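Local coordinates for catabolite control protein A (Lactococcus lactis, PDB 2O20) that probably acts as a global DNA-binding transcriptional regulator that represses or activates genes in response to the carbon supply, at residues Leu112-Phe115 and Leu116-Val120; Asn103-Glu106 and Lys107-Lys110; Leu304-Lys307 and Leu308-Glu312; Asp86-Ala89 and Ser90-Lys93. The protein carries 1 engineered substitution. All coordinates share one frame; numbering follows the deposited sequence.

All four contacts are local, each formed within one helix and the turn at one of its ends. Contacts 2 and 1 lie at the start and end of helix 105-118, their centres about 14 Å apart. Contact 2 is a surface arrangement of charged side chains, with an aspartate and a water at the N-cap. Contact 1 is partly buried, with leucine, phenylalanine and valine facing the sheet. Contacts 3 and 4, also partly buried, end helices 294-309 and 76-91; they touch where Thr306 CG2 packs on Tyr92 CE2 at 3.9 Å. Contacts 1, 3 and 4 share a Schellman ending with positive phi, and methionine packing distinguishes 3 and 4.

Contact 1. Residues Leu112-Phe115 and Leu116-Val120; sequences LETF and LSKQV
Leu116 folds its CD1 branch back along the helix until it lies 4.1 Å from Leu112 CB; the same methyl presses unusually close to Leu112 O, which leaves its exact position doubtful. Nearer the helix end, Phe115 CB meets Val120 CG2 at 3.9 Å. Val120 holds CG1 anti to its carbonyl carbon (chi1 -51°), and this places the methyl obliquely beside the Phe115 ring, 4.2 Å from its CG. Thr114 and Lys118 run side by side, the extended lysine bringing CE tightly against Thr114 CG2 at 3.5 Å.

The backbone bonds then close the helix. Helical bonds run from Leu116 N to Leu112 O and from Ser117 N to Glu113 O. Thr114 O is gripped twice from one face of its carbonyl plane, by Lys118 N at 2.9 Å and by Ser117 OG at 3.2 Å. A Schellman motif stops helix 105-118: Gln119 has positive phi, Val120 N donates an almost straight bond to Phe115 O (174°), and Gln119 N reaches Leu116 O only weakly.

Outward, Leu112 and Phe115 pack on Ile69 and Ile123 of the parallel sheet, while Leu116 reaches Ser141 of helix 132-141. With an alanine in place of Leu116, the branch against Leu112 is lost and a gap would probably open towards that helix. Lys118 packs on Asn95 of the second subunit.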
ATOM      1  N   LEU D 112       4.281 -23.227  -0.465  1.00 30.81           N
ATOM      2  CA  LEU D 112       3.393 -24.406  -0.503  1.00 32.19           C
ATOM      3  C   LEU D 112       3.872 -25.612   0.317  1.00 32.99           C
ATOM      4  O   LEU D 112       3.065 -26.318   0.920  1.00 32.94           O
ATOM      5  CB  LEU D 112       3.150 -24.863  -1.935  1.00 32.38           C
ATOM      6  CG  LEU D 112       2.380 -23.926  -2.854  1.00 33.09           C
ATOM      7  CD1 LEU D 112       2.188 -24.619  -4.196  1.00 33.96           C
ATOM      8  CD2 LEU D 112       1.044 -23.547  -2.270  1.00 34.88           C
ATOM      9  N   GLU D 113       5.176 -25.852   0.345  1.00 33.85           N
ATOM     10  CA  GLU D 113       5.720 -26.901   1.199  1.00 34.56           C
ATOM     11  C   GLU D 113       5.393 -26.618   2.648  1.00 33.91           C
ATOM     12  O   GLU D 113       4.968 -27.508   3.381  1.00 33.08           O
ATOM     13  CB  GLU D 113       7.243 -27.022   1.038  1.00 34.91           C
ATOM     14  CG  GLU D 113       7.663 -27.620  -0.281  1.00 36.33           C
ATOM     15  CD  GLU D 113       9.176 -27.793  -0.429  1.00 36.94           C
ATOM     16  OE1 GLU D 113       9.958 -27.174   0.340  1.00 39.92           O
ATOM     17  OE2 GLU D 113       9.577 -28.560  -1.335  1.00 40.51           O
ATOM     18  N   THR D 114       5.603 -25.371   3.056  1.00 33.47           N
ATOM     19  CA  THR D 114       5.330 -24.973   4.422  1.00 33.46           C
ATOM     20  C   THR D 114       3.836 -25.092   4.724  1.00 33.39           C
ATOM     21  O   THR D 114       3.473 -25.575   5.798  1.00 34.50           O
ATOM     22  CB  THR D 114       5.851 -23.564   4.710  1.00 33.45           C
ATOM     23  OG1 THR D 114       7.266 -23.535   4.477  1.00 32.83           O
ATOM     24  CG2 THR D 114       5.591 -23.178   6.158  1.00 34.55           C
ATOM     25  N   PHE D 115       2.981 -24.671   3.783  1.00 32.57           N
ATOM     26  CA  PHE D 115       1.514 -24.815   3.918  1.00 32.23           C
ATOM     27  C   PHE D 115       1.062 -26.284   4.006  1.00 33.50           C
ATOM     28  O   PHE D 115       0.283 -26.651   4.880  1.00 32.56           O
ATOM     29  CB  PHE D 115       0.778 -24.148   2.725  1.00 30.91           C
ATOM     30  CG  PHE D 115       0.679 -22.629   2.789  1.00 28.61           C
ATOM     31  CD1 PHE D 115       1.294 -21.877   3.785  1.00 27.10           C
ATOM     32  CD2 PHE D 115      -0.008 -21.963   1.794  1.00 27.77           C
ATOM     33  CE1 PHE D 115       1.194 -20.484   3.802  1.00 27.92           C
ATOM     34  CE2 PHE D 115      -0.110 -20.578   1.790  1.00 28.85           C
ATOM     35  CZ  PHE D 115       0.483 -19.837   2.809  1.00 28.16           C
ATOM     36  N   LEU D 116       1.541 -27.108   3.070  1.00 35.58           N
ATOM     37  CA  LEU D 116       1.174 -28.531   2.995  1.00 36.90           C
ATOM     38  C   LEU D 116       1.680 -29.289   4.224  1.00 37.39           C
ATOM     39  O   LEU D 116       0.995 -30.182   4.714  1.00 37.47           O
ATOM     40  CB  LEU D 116       1.701 -29.188   1.696  1.00 37.23           C
ATOM     41  CG  LEU D 116       0.938 -29.020   0.356  1.00 37.49           C
ATOM     42  CD1 LEU D 116       0.625 -27.559  -0.048  1.00 38.27           C
ATOM     43  CD2 LEU D 116       1.712 -29.711  -0.787  1.00 37.67           C
ATOM     44  N   SER D 117       2.848 -28.901   4.738  1.00 38.11           N
ATOM     45  CA  SER D 117       3.387 -29.493   5.968  1.00 38.67           C
ATOM     46  C   SER D 117       2.637 -29.048   7.216  1.00 38.47           C
ATOM     47  O   SER D 117       2.472 -29.845   8.143  1.00 38.54           O
ATOM     48  CB  SER D 117       4.885 -29.194   6.143  1.00 39.12           C
ATOM     49  OG  SER D 117       5.099 -28.081   6.999  1.00 41.26           O
ATOM     50  N   LYS D 118       2.215 -27.780   7.259  1.00 37.71           N
ATOM     51  CA  LYS D 118       1.359 -27.289   8.347  1.00 37.45           C
ATOM     52  C   LYS D 118      -0.059 -27.832   8.258  1.00 36.24           C
ATOM     53  O   LYS D 118      -0.838 -27.630   9.166  1.00 37.52           O
ATOM     54  CB  LYS D 118       1.274 -25.773   8.352  1.00 37.51           C
ATOM     55  CG  LYS D 118       2.486 -25.054   8.867  1.00 38.98           C
ATOM     56  CD  LYS D 118       2.292 -23.562   8.673  1.00 39.76           C
ATOM     57  CE  LYS D 118       3.545 -22.779   8.961  1.00 42.53           C
ATOM     58  NZ  LYS D 118       3.500 -21.414   8.309  1.00 43.28           N
ATOM     59  N   GLN D 119      -0.390 -28.514   7.167  1.00 35.29           N
ATOM     60  CA  GLN D 119      -1.722 -29.072   6.961  1.00 34.51           C
ATOM     61  C   GLN D 119      -2.797 -27.961   6.959  1.00 32.74           C
ATOM     62  O   GLN D 119      -3.849 -28.068   7.619  1.00 32.47           O
ATOM     63  CB  GLN D 119      -2.043 -30.155   8.010  1.00 34.57           C
ATOM     64  CG  GLN D 119      -1.280 -31.472   7.845  1.00 35.94           C
ATOM     65  CD  GLN D 119      -1.435 -32.369   9.057  1.00 35.59           C
ATOM     66  OE1 GLN D 119      -2.181 -33.345   9.030  1.00 38.55           O
ATOM     67  NE2 GLN D 119      -0.774 -32.007  10.148  1.00 36.28           N
ATOM     68  N   VAL D 120      -2.535 -26.890   6.221  1.00 30.28           N
ATOM     69  CA  VAL D 120      -3.602 -25.914   5.981  1.00 28.31           C
ATOM     70  C   VAL D 120      -4.764 -26.647   5.293  1.00 26.68           C
ATOM     71  O   VAL D 120      -4.586 -27.660   4.564  1.00 25.16           O
ATOM     72  CB  VAL D 120      -3.141 -24.651   5.182  1.00 28.04           C
ATOM     73  CG1 VAL D 120      -1.886 -24.034   5.800  1.00 27.36           C
ATOM     74  CG2 VAL D 120      -2.952 -24.959   3.707  1.00 28.78           C
TER

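Contact 2. Residues Asn103-Glu106 and Lys107-Lys110; sequences NDVE and KEEK
Asp104 lays its CB against Lys107 CB, 3.8 Å away, the two side chains crossing at about a right angle. Asp104 is the N-cap of helix 105-118. Its CG stands anti to the backbone N (chi1 179°), which swings the carboxylate round to the backbone amides of the first turn. There OD2 takes two weak capping bonds, from Glu106 N at 2.9 Å and from Lys107 N at 3.4 Å. Behind the cap the regular ladder begins: Glu108 N bonds to Asp104 O, Glu109 N to Val105 O, and Lys110 N to Glu106 O.

Glu108 runs out extended and sends OE1 along Val105, 3.8 Å from CG2. Its other oxygen, OE2, is hydrogen-bonded to Tyr125 OH, so the buried carboxylate has a polar mate on the sheet side. Val105 and Glu109 also lean on Ile134, bringing this end of the helix against helix 132-141.

Lys107 bends at chi3 (-106°) and carries its amine away from the turn to Asp102 OD2, its strongest polar partner, in a salt bridge. The amine and the cap carboxylate do not touch; one water spans them, accepting from Lys107 NZ at 2.9 Å and donating to Asp104 OD1 at 3.3 Å.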
ATOM      1  N   ASN D 103       6.418 -12.937  -6.380  1.00 24.28           N
ATOM      2  CA  ASN D 103       6.250 -13.558  -7.699  1.00 25.91           C
ATOM      3  C   ASN D 103       7.411 -14.439  -8.209  1.00 26.19           C
ATOM      4  O   ASN D 103       7.661 -14.520  -9.423  1.00 26.90           O
ATOM      5  CB  ASN D 103       5.968 -12.459  -8.721  1.00 26.58           C
ATOM      6  CG  ASN D 103       4.520 -12.177  -8.869  1.00 27.72           C
ATOM      7  OD1 ASN D 103       4.139 -11.028  -8.958  1.00 34.82           O
ATOM      8  ND2 ASN D 103       3.689 -13.225  -8.931  1.00 27.08           N
ATOM      9  N   ASP D 104       8.128 -15.062  -7.280  1.00 26.76           N
ATOM     10  CA  ASP D 104       9.277 -15.926  -7.575  1.00 27.27           C
ATOM     11  C   ASP D 104       8.808 -17.387  -7.417  1.00 27.11           C
ATOM     12  O   ASP D 104       8.376 -17.775  -6.346  1.00 25.74           O
ATOM     13  CB  ASP D 104      10.407 -15.577  -6.583  1.00 27.21           C
ATOM     14  CG  ASP D 104      11.674 -16.423  -6.754  1.00 30.05           C
ATOM     15  OD1 ASP D 104      12.769 -15.893  -6.470  1.00 34.51           O
ATOM     16  OD2 ASP D 104      11.614 -17.603  -7.139  1.00 31.81           O
ATOM     17  N   VAL D 105       8.941 -18.199  -8.470  1.00 28.08           N
ATOM     18  CA  VAL D 105       8.412 -19.568  -8.474  1.00 28.38           C
ATOM     19  C   VAL D 105       9.099 -20.493  -7.460  1.00 28.62           C
ATOM     20  O   VAL D 105       8.448 -21.363  -6.878  1.00 29.18           O
ATOM     21  CB  VAL D 105       8.445 -20.184  -9.902  1.00 29.38           C
ATOM     22  CG1 VAL D 105       7.912 -21.608  -9.891  1.00 29.47           C
ATOM     23  CG2 VAL D 105       7.612 -19.331 -10.848  1.00 30.71           C
ATOM     24  N   GLU D 106      10.385 -20.280  -7.207  1.00 28.24           N
ATOM     25  CA  GLU D 106      11.097 -20.992  -6.147  1.00 29.05           C
ATOM     26  C   GLU D 106      10.506 -20.670  -4.781  1.00 28.75           C
ATOM     27  O   GLU D 106      10.353 -21.538  -3.928  1.00 27.60           O
ATOM     28  CB  GLU D 106      12.575 -20.594  -6.117  1.00 29.08           C
ATOM     29  CG  GLU D 106      13.365 -20.820  -7.393  1.00 30.29           C
ATOM     30  CD  GLU D 106      14.860 -20.490  -7.219  1.00 31.94           C
ATOM     31  OE1 GLU D 106      15.331 -20.416  -6.053  1.00 35.01           O
ATOM     32  OE2 GLU D 106      15.572 -20.324  -8.243  1.00 36.71           O
ATOM     33  N   LYS D 107      10.189 -19.390  -4.586  1.00 29.29           N
ATOM     34  CA  LYS D 107       9.616 -18.903  -3.340  1.00 29.84           C
ATOM     35  C   LYS D 107       8.188 -19.447  -3.185  1.00 28.64           C
ATOM     36  O   LYS D 107       7.797 -19.874  -2.116  1.00 27.94           O
ATOM     37  CB  LYS D 107       9.652 -17.371  -3.329  1.00 30.24           C
ATOM     38  CG  LYS D 107       9.911 -16.715  -1.969  1.00 32.98           C
ATOM     39  CD  LYS D 107      10.322 -15.211  -2.129  1.00 32.70           C
ATOM     40  CE  LYS D 107      11.799 -14.962  -1.869  1.00 36.28           C
ATOM     41  NZ  LYS D 107      12.259 -13.572  -2.278  1.00 36.55           N
ATOM     42  N   GLU D 108       7.431 -19.456  -4.277  1.00 28.21           N
ATOM     43  CA  GLU D 108       6.084 -20.040  -4.277  1.00 28.19           C
ATOM     44  C   GLU D 108       6.117 -21.526  -3.884  1.00 27.34           C
ATOM     45  O   GLU D 108       5.304 -21.958  -3.064  1.00 25.85           O
ATOM     46  CB  GLU D 108       5.401 -19.845  -5.632  1.00 28.01           C
ATOM     47  CG  GLU D 108       5.021 -18.385  -5.895  1.00 29.15           C
ATOM     48  CD  GLU D 108       4.505 -18.131  -7.293  1.00 29.81           C
ATOM     49  OE1 GLU D 108       4.832 -18.928  -8.216  1.00 30.31           O
ATOM     50  OE2 GLU D 108       3.794 -17.107  -7.475  1.00 32.08           O
ATOM     51  N   GLU D 109       7.065 -22.291  -4.444  1.00 27.14           N
ATOM     52  CA  GLU D 109       7.193 -23.720  -4.118  1.00 27.29           C
ATOM     53  C   GLU D 109       7.508 -23.961  -2.655  1.00 26.84           C
ATOM     54  O   GLU D 109       6.959 -24.868  -2.049  1.00 26.88           O
ATOM     55  CB  GLU D 109       8.302 -24.395  -4.953  1.00 28.24           C
ATOM     56  CG  GLU D 109       7.865 -24.799  -6.338  1.00 31.23           C
ATOM     57  CD  GLU D 109       8.952 -25.561  -7.062  1.00 33.61           C
ATOM     58  OE1 GLU D 109       9.647 -24.949  -7.900  1.00 36.72           O
ATOM     59  OE2 GLU D 109       9.122 -26.759  -6.766  1.00 36.18           O
ATOM     60  N   LYS D 110       8.424 -23.176  -2.104  1.00 26.58           N
ATOM     61  CA  LYS D 110       8.770 -23.282  -0.693  1.00 27.41           C
ATOM     62  C   LYS D 110       7.559 -22.950   0.193  1.00 27.17           C
ATOM     63  O   LYS D 110       7.286 -23.654   1.157  1.00 26.46           O
ATOM     64  CB  LYS D 110       9.956 -22.373  -0.359  1.00 26.93           C
ATOM     65  CG  LYS D 110      11.256 -22.853  -0.979  1.00 29.08           C
ATOM     66  CD  LYS D 110      12.419 -21.894  -0.764  1.00 29.58           C
ATOM     67  CE  LYS D 110      12.837 -21.826   0.700  1.00 32.06           C
ATOM     68  NZ  LYS D 110      14.123 -21.090   0.849  1.00 32.24           N
TER
HETATM   69  O   HOH W   1      12.540 -12.921  -5.077  1.00 48.27           O

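Contact 3. Residues Leu304-Lys307 and Leu308-Glu312; sequences LLTK and LMLKE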
ATOM      1  N   LEU D 304     -16.296 -19.068  -1.474  1.00 21.23           N
ATOM      2  CA  LEU D 304     -16.205 -20.251  -2.302  1.00 21.97           C
ATOM      3  C   LEU D 304     -15.308 -21.280  -1.594  1.00 21.06           C
ATOM      4  O   LEU D 304     -15.688 -22.439  -1.422  1.00 20.05           O
ATOM      5  CB  LEU D 304     -15.666 -19.884  -3.701  1.00 22.46           C
ATOM      6  CG  LEU D 304     -15.450 -21.005  -4.731  1.00 24.22           C
ATOM      7  CD1 LEU D 304     -16.687 -21.775  -4.911  1.00 27.82           C
ATOM      8  CD2 LEU D 304     -15.012 -20.451  -6.071  1.00 24.78           C
ATOM      9  N   LEU D 305     -14.132 -20.845  -1.157  1.00 21.12           N
ATOM     10  CA  LEU D 305     -13.206 -21.745  -0.462  1.00 21.04           C
ATOM     11  C   LEU D 305     -13.845 -22.395   0.798  1.00 21.37           C
ATOM     12  O   LEU D 305     -13.574 -23.543   1.096  1.00 20.50           O
ATOM     13  CB  LEU D 305     -11.899 -21.037  -0.092  1.00 21.32           C
ATOM     14  CG  LEU D 305     -10.754 -21.894   0.501  1.00 20.99           C
ATOM     15  CD1 LEU D 305     -10.288 -23.040  -0.437  1.00 21.25           C
ATOM     16  CD2 LEU D 305      -9.573 -21.037   0.873  1.00 22.26           C
ATOM     17  N   THR D 306     -14.656 -21.632   1.526  1.00 20.85           N
ATOM     18  CA  THR D 306     -15.332 -22.100   2.714  1.00 21.32           C
ATOM     19  C   THR D 306     -16.176 -23.327   2.373  1.00 21.63           C
ATOM     20  O   THR D 306     -16.183 -24.321   3.126  1.00 21.40           O
ATOM     21  CB  THR D 306     -16.197 -20.970   3.352  1.00 21.66           C
ATOM     22  OG1 THR D 306     -15.335 -19.933   3.811  1.00 20.39           O
ATOM     23  CG2 THR D 306     -16.984 -21.474   4.578  1.00 21.68           C
ATOM     24  N   LYS D 307     -16.844 -23.285   1.221  1.00 21.37           N
ATOM     25  CA  LYS D 307     -17.670 -24.420   0.794  1.00 21.96           C
ATOM     26  C   LYS D 307     -16.815 -25.634   0.426  1.00 22.21           C
ATOM     27  O   LYS D 307     -17.154 -26.748   0.806  1.00 22.44           O
ATOM     28  CB  LYS D 307     -18.561 -24.030  -0.393  1.00 21.40           C
ATOM     29  CG  LYS D 307     -19.525 -22.897  -0.129  1.00 21.45           C
ATOM     30  CD  LYS D 307     -20.111 -22.389  -1.442  1.00 24.97           C
ATOM     31  CE  LYS D 307     -21.024 -21.194  -1.244  1.00 26.03           C
ATOM     32  NZ  LYS D 307     -21.622 -20.780  -2.539  1.00 26.47           N
ATOM     33  N   LEU D 308     -15.711 -25.403  -0.288  1.00 22.62           N
ATOM     34  CA  LEU D 308     -14.810 -26.473  -0.687  1.00 24.06           C
ATOM     35  C   LEU D 308     -14.255 -27.190   0.531  1.00 24.25           C
ATOM     36  O   LEU D 308     -14.204 -28.431   0.568  1.00 24.86           O
ATOM     37  CB  LEU D 308     -13.676 -25.945  -1.590  1.00 23.95           C
ATOM     38  CG  LEU D 308     -14.165 -25.303  -2.912  1.00 25.74           C
ATOM     39  CD1 LEU D 308     -12.987 -24.862  -3.776  1.00 25.66           C
ATOM     40  CD2 LEU D 308     -15.080 -26.250  -3.707  1.00 28.19           C
ATOM     41  N   MET D 309     -13.874 -26.423   1.547  1.00 24.45           N
ATOM     42  CA  MET D 309     -13.272 -26.997   2.742  1.00 24.48           C
ATOM     43  C   MET D 309     -14.271 -27.788   3.578  1.00 25.42           C
ATOM     44  O   MET D 309     -13.866 -28.637   4.339  1.00 24.80           O
ATOM     45  CB  MET D 309     -12.626 -25.907   3.602  1.00 24.52           C
ATOM     46  CG  MET D 309     -11.441 -25.217   2.929  1.00 24.39           C
ATOM     47  SD  MET D 309     -10.548 -24.100   4.042  1.00 23.41           S
ATOM     48  CE  MET D 309     -11.731 -22.779   4.379  1.00 26.43           C
ATOM     49  N   LEU D 310     -15.556 -27.456   3.465  1.00 26.20           N
ATOM     50  CA  LEU D 310     -16.637 -28.241   4.066  1.00 27.56           C
ATOM     51  C   LEU D 310     -17.112 -29.428   3.197  1.00 29.32           C
ATOM     52  O   LEU D 310     -18.107 -30.082   3.528  1.00 28.99           O
ATOM     53  CB  LEU D 310     -17.819 -27.328   4.371  1.00 27.38           C
ATOM     54  CG  LEU D 310     -17.646 -26.345   5.525  1.00 27.56           C
ATOM     55  CD1 LEU D 310     -18.710 -25.248   5.401  1.00 28.94           C
ATOM     56  CD2 LEU D 310     -17.719 -27.029   6.852  1.00 26.99           C
ATOM     57  N   LYS D 311     -16.385 -29.698   2.111  1.00 31.46           N
ATOM     58  CA  LYS D 311     -16.668 -30.768   1.157  1.00 33.61           C
ATOM     59  C   LYS D 311     -17.982 -30.543   0.413  1.00 35.29           C
ATOM     60  O   LYS D 311     -18.587 -31.503  -0.092  1.00 35.72           O
ATOM     61  CB  LYS D 311     -16.657 -32.153   1.827  1.00 33.64           C
ATOM     62  CG  LYS D 311     -15.366 -32.497   2.552  1.00 33.97           C
ATOM     63  CD  LYS D 311     -15.268 -33.994   2.843  1.00 34.98           C
ATOM     64  CE  LYS D 311     -14.085 -34.309   3.745  1.00 36.84           C
ATOM     65  NZ  LYS D 311     -13.826 -35.783   3.804  1.00 39.38           N
ATOM     66  N   GLU D 312     -18.411 -29.284   0.335  1.00 37.07           N
ATOM     67  CA  GLU D 312     -19.637 -28.928  -0.373  1.00 38.72           C
ATOM     68  C   GLU D 312     -19.333 -28.809  -1.861  1.00 39.57           C
ATOM     69  O   GLU D 312     -18.310 -28.231  -2.274  1.00 40.03           O
ATOM     70  CB  GLU D 312     -20.253 -27.628   0.167  1.00 39.01           C
ATOM     71  CG  GLU D 312     -20.203 -27.526   1.681  1.00 40.07           C
ATOM     72  CD  GLU D 312     -21.184 -26.531   2.289  1.00 40.44           C
ATOM     73  OE1 GLU D 312     -21.006 -25.296   2.149  1.00 43.92           O
ATOM     74  OE2 GLU D 312     -22.115 -27.003   2.972  1.00 43.34           O
TER
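Met309 doubles back on Leu305, one turn earlier, with its terminal methyl CE 4.1 Å from Leu305 CG. The bend at chi3 (-67°) folds CE back to the leucine, while Met309 CG lies 4.2 Å from Leu305 CD1. On another face the Leu310 methyl CD1 comes up to Thr306 CG2 at 4.2 Å. Lys307 and Glu312 cross at about a right angle, the carboxylate atom OE1 lying 3.6 Å from Lys307 CG. That is a contact with the aliphatic stem: the charged ends, NZ and OE1, stay 6.5 Å apart.

Backbone bonds set these side chains in place. Met309 N donates to Leu305 O at 2.9 Å, nearly along the C=O axis, and Leu308 N and Leu310 N continue the ladder to Leu304 O and Thr306 O. Then the helix ends in a Schellman motif. Lys311 takes positive phi as its C-prime residue, Lys311 N bonds to Leu308 O, and Glu312 N turns back to Lys307 O at 2.9 Å, which is what brings the glutamate over Lys307. Thr306 OG1 is bound one turn back, to Met302 O.

An alanine replacing Met309 removes the thioether arm, and Leu305 would probably lose its cover on that side, along with part of the packing on Val66. Both Leu305 and Met309 press on Val66 of strand 65-70, while Leu304 and Leu308 meet Val314 in the chain beyond, so neighbouring faces of the last turns of helix 294-309 meet the sheet and that loop.

Contact 4. Residues Asp86-Ala89 and Ser90-Lys93; sequences DDIA and SMYK. Engineered in segment 86-89: Ala89 (natural residue Asp).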
ATOM      1  N   ASP D  86      -9.669 -11.989   4.651  1.00 19.42           N
ATOM      2  CA  ASP D  86      -9.546 -11.924   6.112  1.00 21.16           C
ATOM      3  C   ASP D  86     -10.897 -11.763   6.824  1.00 20.99           C
ATOM      4  O   ASP D  86     -11.173 -12.444   7.811  1.00 19.61           O
ATOM      5  CB  ASP D  86      -8.607 -10.769   6.465  1.00 21.71           C
ATOM      6  CG  ASP D  86      -8.277 -10.683   7.947  1.00 26.03           C
ATOM      7  OD1 ASP D  86      -8.343  -9.560   8.507  1.00 30.25           O
ATOM      8  OD2 ASP D  86      -7.925 -11.716   8.532  1.00 32.34           O
ATOM      9  N   ASP D  87     -11.733 -10.845   6.328  1.00 20.99           N
ATOM     10  CA  ASP D  87     -13.021 -10.591   6.932  1.00 22.09           C
ATOM     11  C   ASP D  87     -13.946 -11.816   6.940  1.00 22.31           C
ATOM     12  O   ASP D  87     -14.625 -12.087   7.964  1.00 22.18           O
ATOM     13  CB  ASP D  87     -13.677  -9.376   6.278  1.00 22.24           C
ATOM     14  CG  ASP D  87     -13.106  -8.059   6.806  1.00 24.17           C
ATOM     15  OD1 ASP D  87     -12.145  -8.127   7.612  1.00 25.29           O
ATOM     16  OD2 ASP D  87     -13.588  -6.965   6.381  1.00 27.60           O
ATOM     17  N   ILE D  88     -13.965 -12.556   5.831  1.00 21.89           N
ATOM     18  CA  ILE D  88     -14.814 -13.730   5.729  1.00 22.54           C
ATOM     19  C   ILE D  88     -14.280 -14.889   6.573  1.00 22.83           C
ATOM     20  O   ILE D  88     -15.052 -15.607   7.255  1.00 23.22           O
ATOM     21  CB  ILE D  88     -15.001 -14.170   4.246  1.00 22.42           C
ATOM     22  CG1 ILE D  88     -15.701 -13.062   3.424  1.00 23.60           C
ATOM     23  CG2 ILE D  88     -15.772 -15.506   4.160  1.00 23.85           C
ATOM     24  CD1 ILE D  88     -17.176 -12.903   3.747  1.00 23.88           C
ATOM     25  N   ALA D  89     -12.971 -15.090   6.535  1.00 22.58           N
ATOM     26  CA  ALA D  89     -12.339 -16.135   7.346  1.00 23.04           C
ATOM     27  C   ALA D  89     -12.488 -15.847   8.861  1.00 23.52           C
ATOM     28  O   ALA D  89     -12.833 -16.730   9.651  1.00 23.19           O
ATOM     29  CB  ALA D  89     -10.855 -16.277   6.965  1.00 23.45           C
ATOM     30  N   SER D  90     -12.274 -14.599   9.259  1.00 22.88           N
ATOM     31  CA  SER D  90     -12.428 -14.200  10.652  1.00 23.16           C
ATOM     32  C   SER D  90     -13.868 -14.322  11.215  1.00 23.36           C
ATOM     33  O   SER D  90     -14.059 -14.532  12.427  1.00 22.55           O
ATOM     34  CB  SER D  90     -11.902 -12.777  10.836  0.50 22.99           C
ATOM     35  OG  SER D  90     -10.508 -12.760  10.582  0.50 24.26           O
ATOM     36  N   MET D  91     -14.863 -14.224  10.342  1.00 22.70           N
ATOM     37  CA  MET D  91     -16.253 -14.438  10.713  1.00 24.28           C
ATOM     38  C   MET D  91     -16.474 -15.844  11.285  1.00 22.42           C
ATOM     39  O   MET D  91     -17.308 -16.038  12.172  1.00 22.88           O
ATOM     40  CB  MET D  91     -17.126 -14.234   9.478  1.00 23.89           C
ATOM     41  CG  MET D  91     -18.599 -14.283   9.719  1.00 27.47           C
ATOM     42  SD  MET D  91     -19.513 -13.602   8.321  1.00 31.29           S
ATOM     43  CE  MET D  91     -18.949 -14.629   6.970  1.00 29.12           C
ATOM     44  N   TYR D  92     -15.746 -16.821  10.740  1.00 22.12           N
ATOM     45  CA  TYR D  92     -15.812 -18.204  11.207  1.00 22.16           C
ATOM     46  C   TYR D  92     -14.714 -18.554  12.220  1.00 21.89           C
ATOM     47  O   TYR D  92     -14.572 -19.701  12.582  1.00 19.71           O
ATOM     48  CB  TYR D  92     -15.751 -19.164  10.020  1.00 23.43           C
ATOM     49  CG  TYR D  92     -16.886 -18.993   9.038  1.00 24.35           C
ATOM     50  CD1 TYR D  92     -18.206 -19.292   9.399  1.00 25.29           C
ATOM     51  CD2 TYR D  92     -16.652 -18.507   7.761  1.00 25.63           C
ATOM     52  CE1 TYR D  92     -19.263 -19.117   8.491  1.00 24.87           C
ATOM     53  CE2 TYR D  92     -17.689 -18.359   6.848  1.00 26.53           C
ATOM     54  CZ  TYR D  92     -18.989 -18.672   7.223  1.00 26.02           C
ATOM     55  OH  TYR D  92     -20.020 -18.514   6.320  1.00 26.74           O
ATOM     56  N   LYS D  93     -13.952 -17.544  12.655  1.00 22.09           N
ATOM     57  CA  LYS D  93     -12.782 -17.694  13.512  1.00 22.63           C
ATOM     58  C   LYS D  93     -11.722 -18.688  12.980  1.00 22.79           C
ATOM     59  O   LYS D  93     -11.090 -19.421  13.744  1.00 22.21           O
ATOM     60  CB  LYS D  93     -13.221 -18.017  14.944  1.00 23.64           C
ATOM     61  CG  LYS D  93     -14.522 -17.341  15.333  1.00 25.59           C
ATOM     62  CD  LYS D  93     -14.557 -16.645  16.694  1.00 30.23           C
ATOM     63  CE  LYS D  93     -14.015 -17.448  17.831  1.00 31.00           C
ATOM     64  NZ  LYS D  93     -14.245 -16.776  19.158  1.00 33.46           N
TER
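Met91 starts its path beside Ile88, where its CB lies 3.3 Å from Ile88 O. With CG anti to the backbone N (chi1 -174°), the chain runs along the helix flank in the same direction as the isoleucine. A bend at chi3 (58°) then turns the tip towards the isoleucine, and CE ends 4.1 Å from Ile88 CD1. Tyr92 takes the other branch of Ile88: its CE2 is 4.4 Å from Ile88 CG2, and its CD2 approaches Ile88 O obliquely at 3.4 Å.

This is the end of helix 76-91 in the beta-alpha-beta unit formed with strands 65-70 and 95-100. Lys93, with positive phi, is the C-prime residue of a Schellman motif in which Lys93 N bonds to Ser90 O and Tyr94 N to Ala89 O. Asp86 O accepts from Ser90 N at 2.8 Å; Ser90 OG donates to it as well in one of two conformers, from the opposite face of the carbonyl plane, which makes this second bond less certain.

Ala89 is an engineered substitution for aspartate, and it packs on Met96 of strand 95-100. Ile88 faces Ala299, Met302 and Arg303 of helix 294-309, and Asp87 OD2 is hydrogen-bonded to Tyr295 OH.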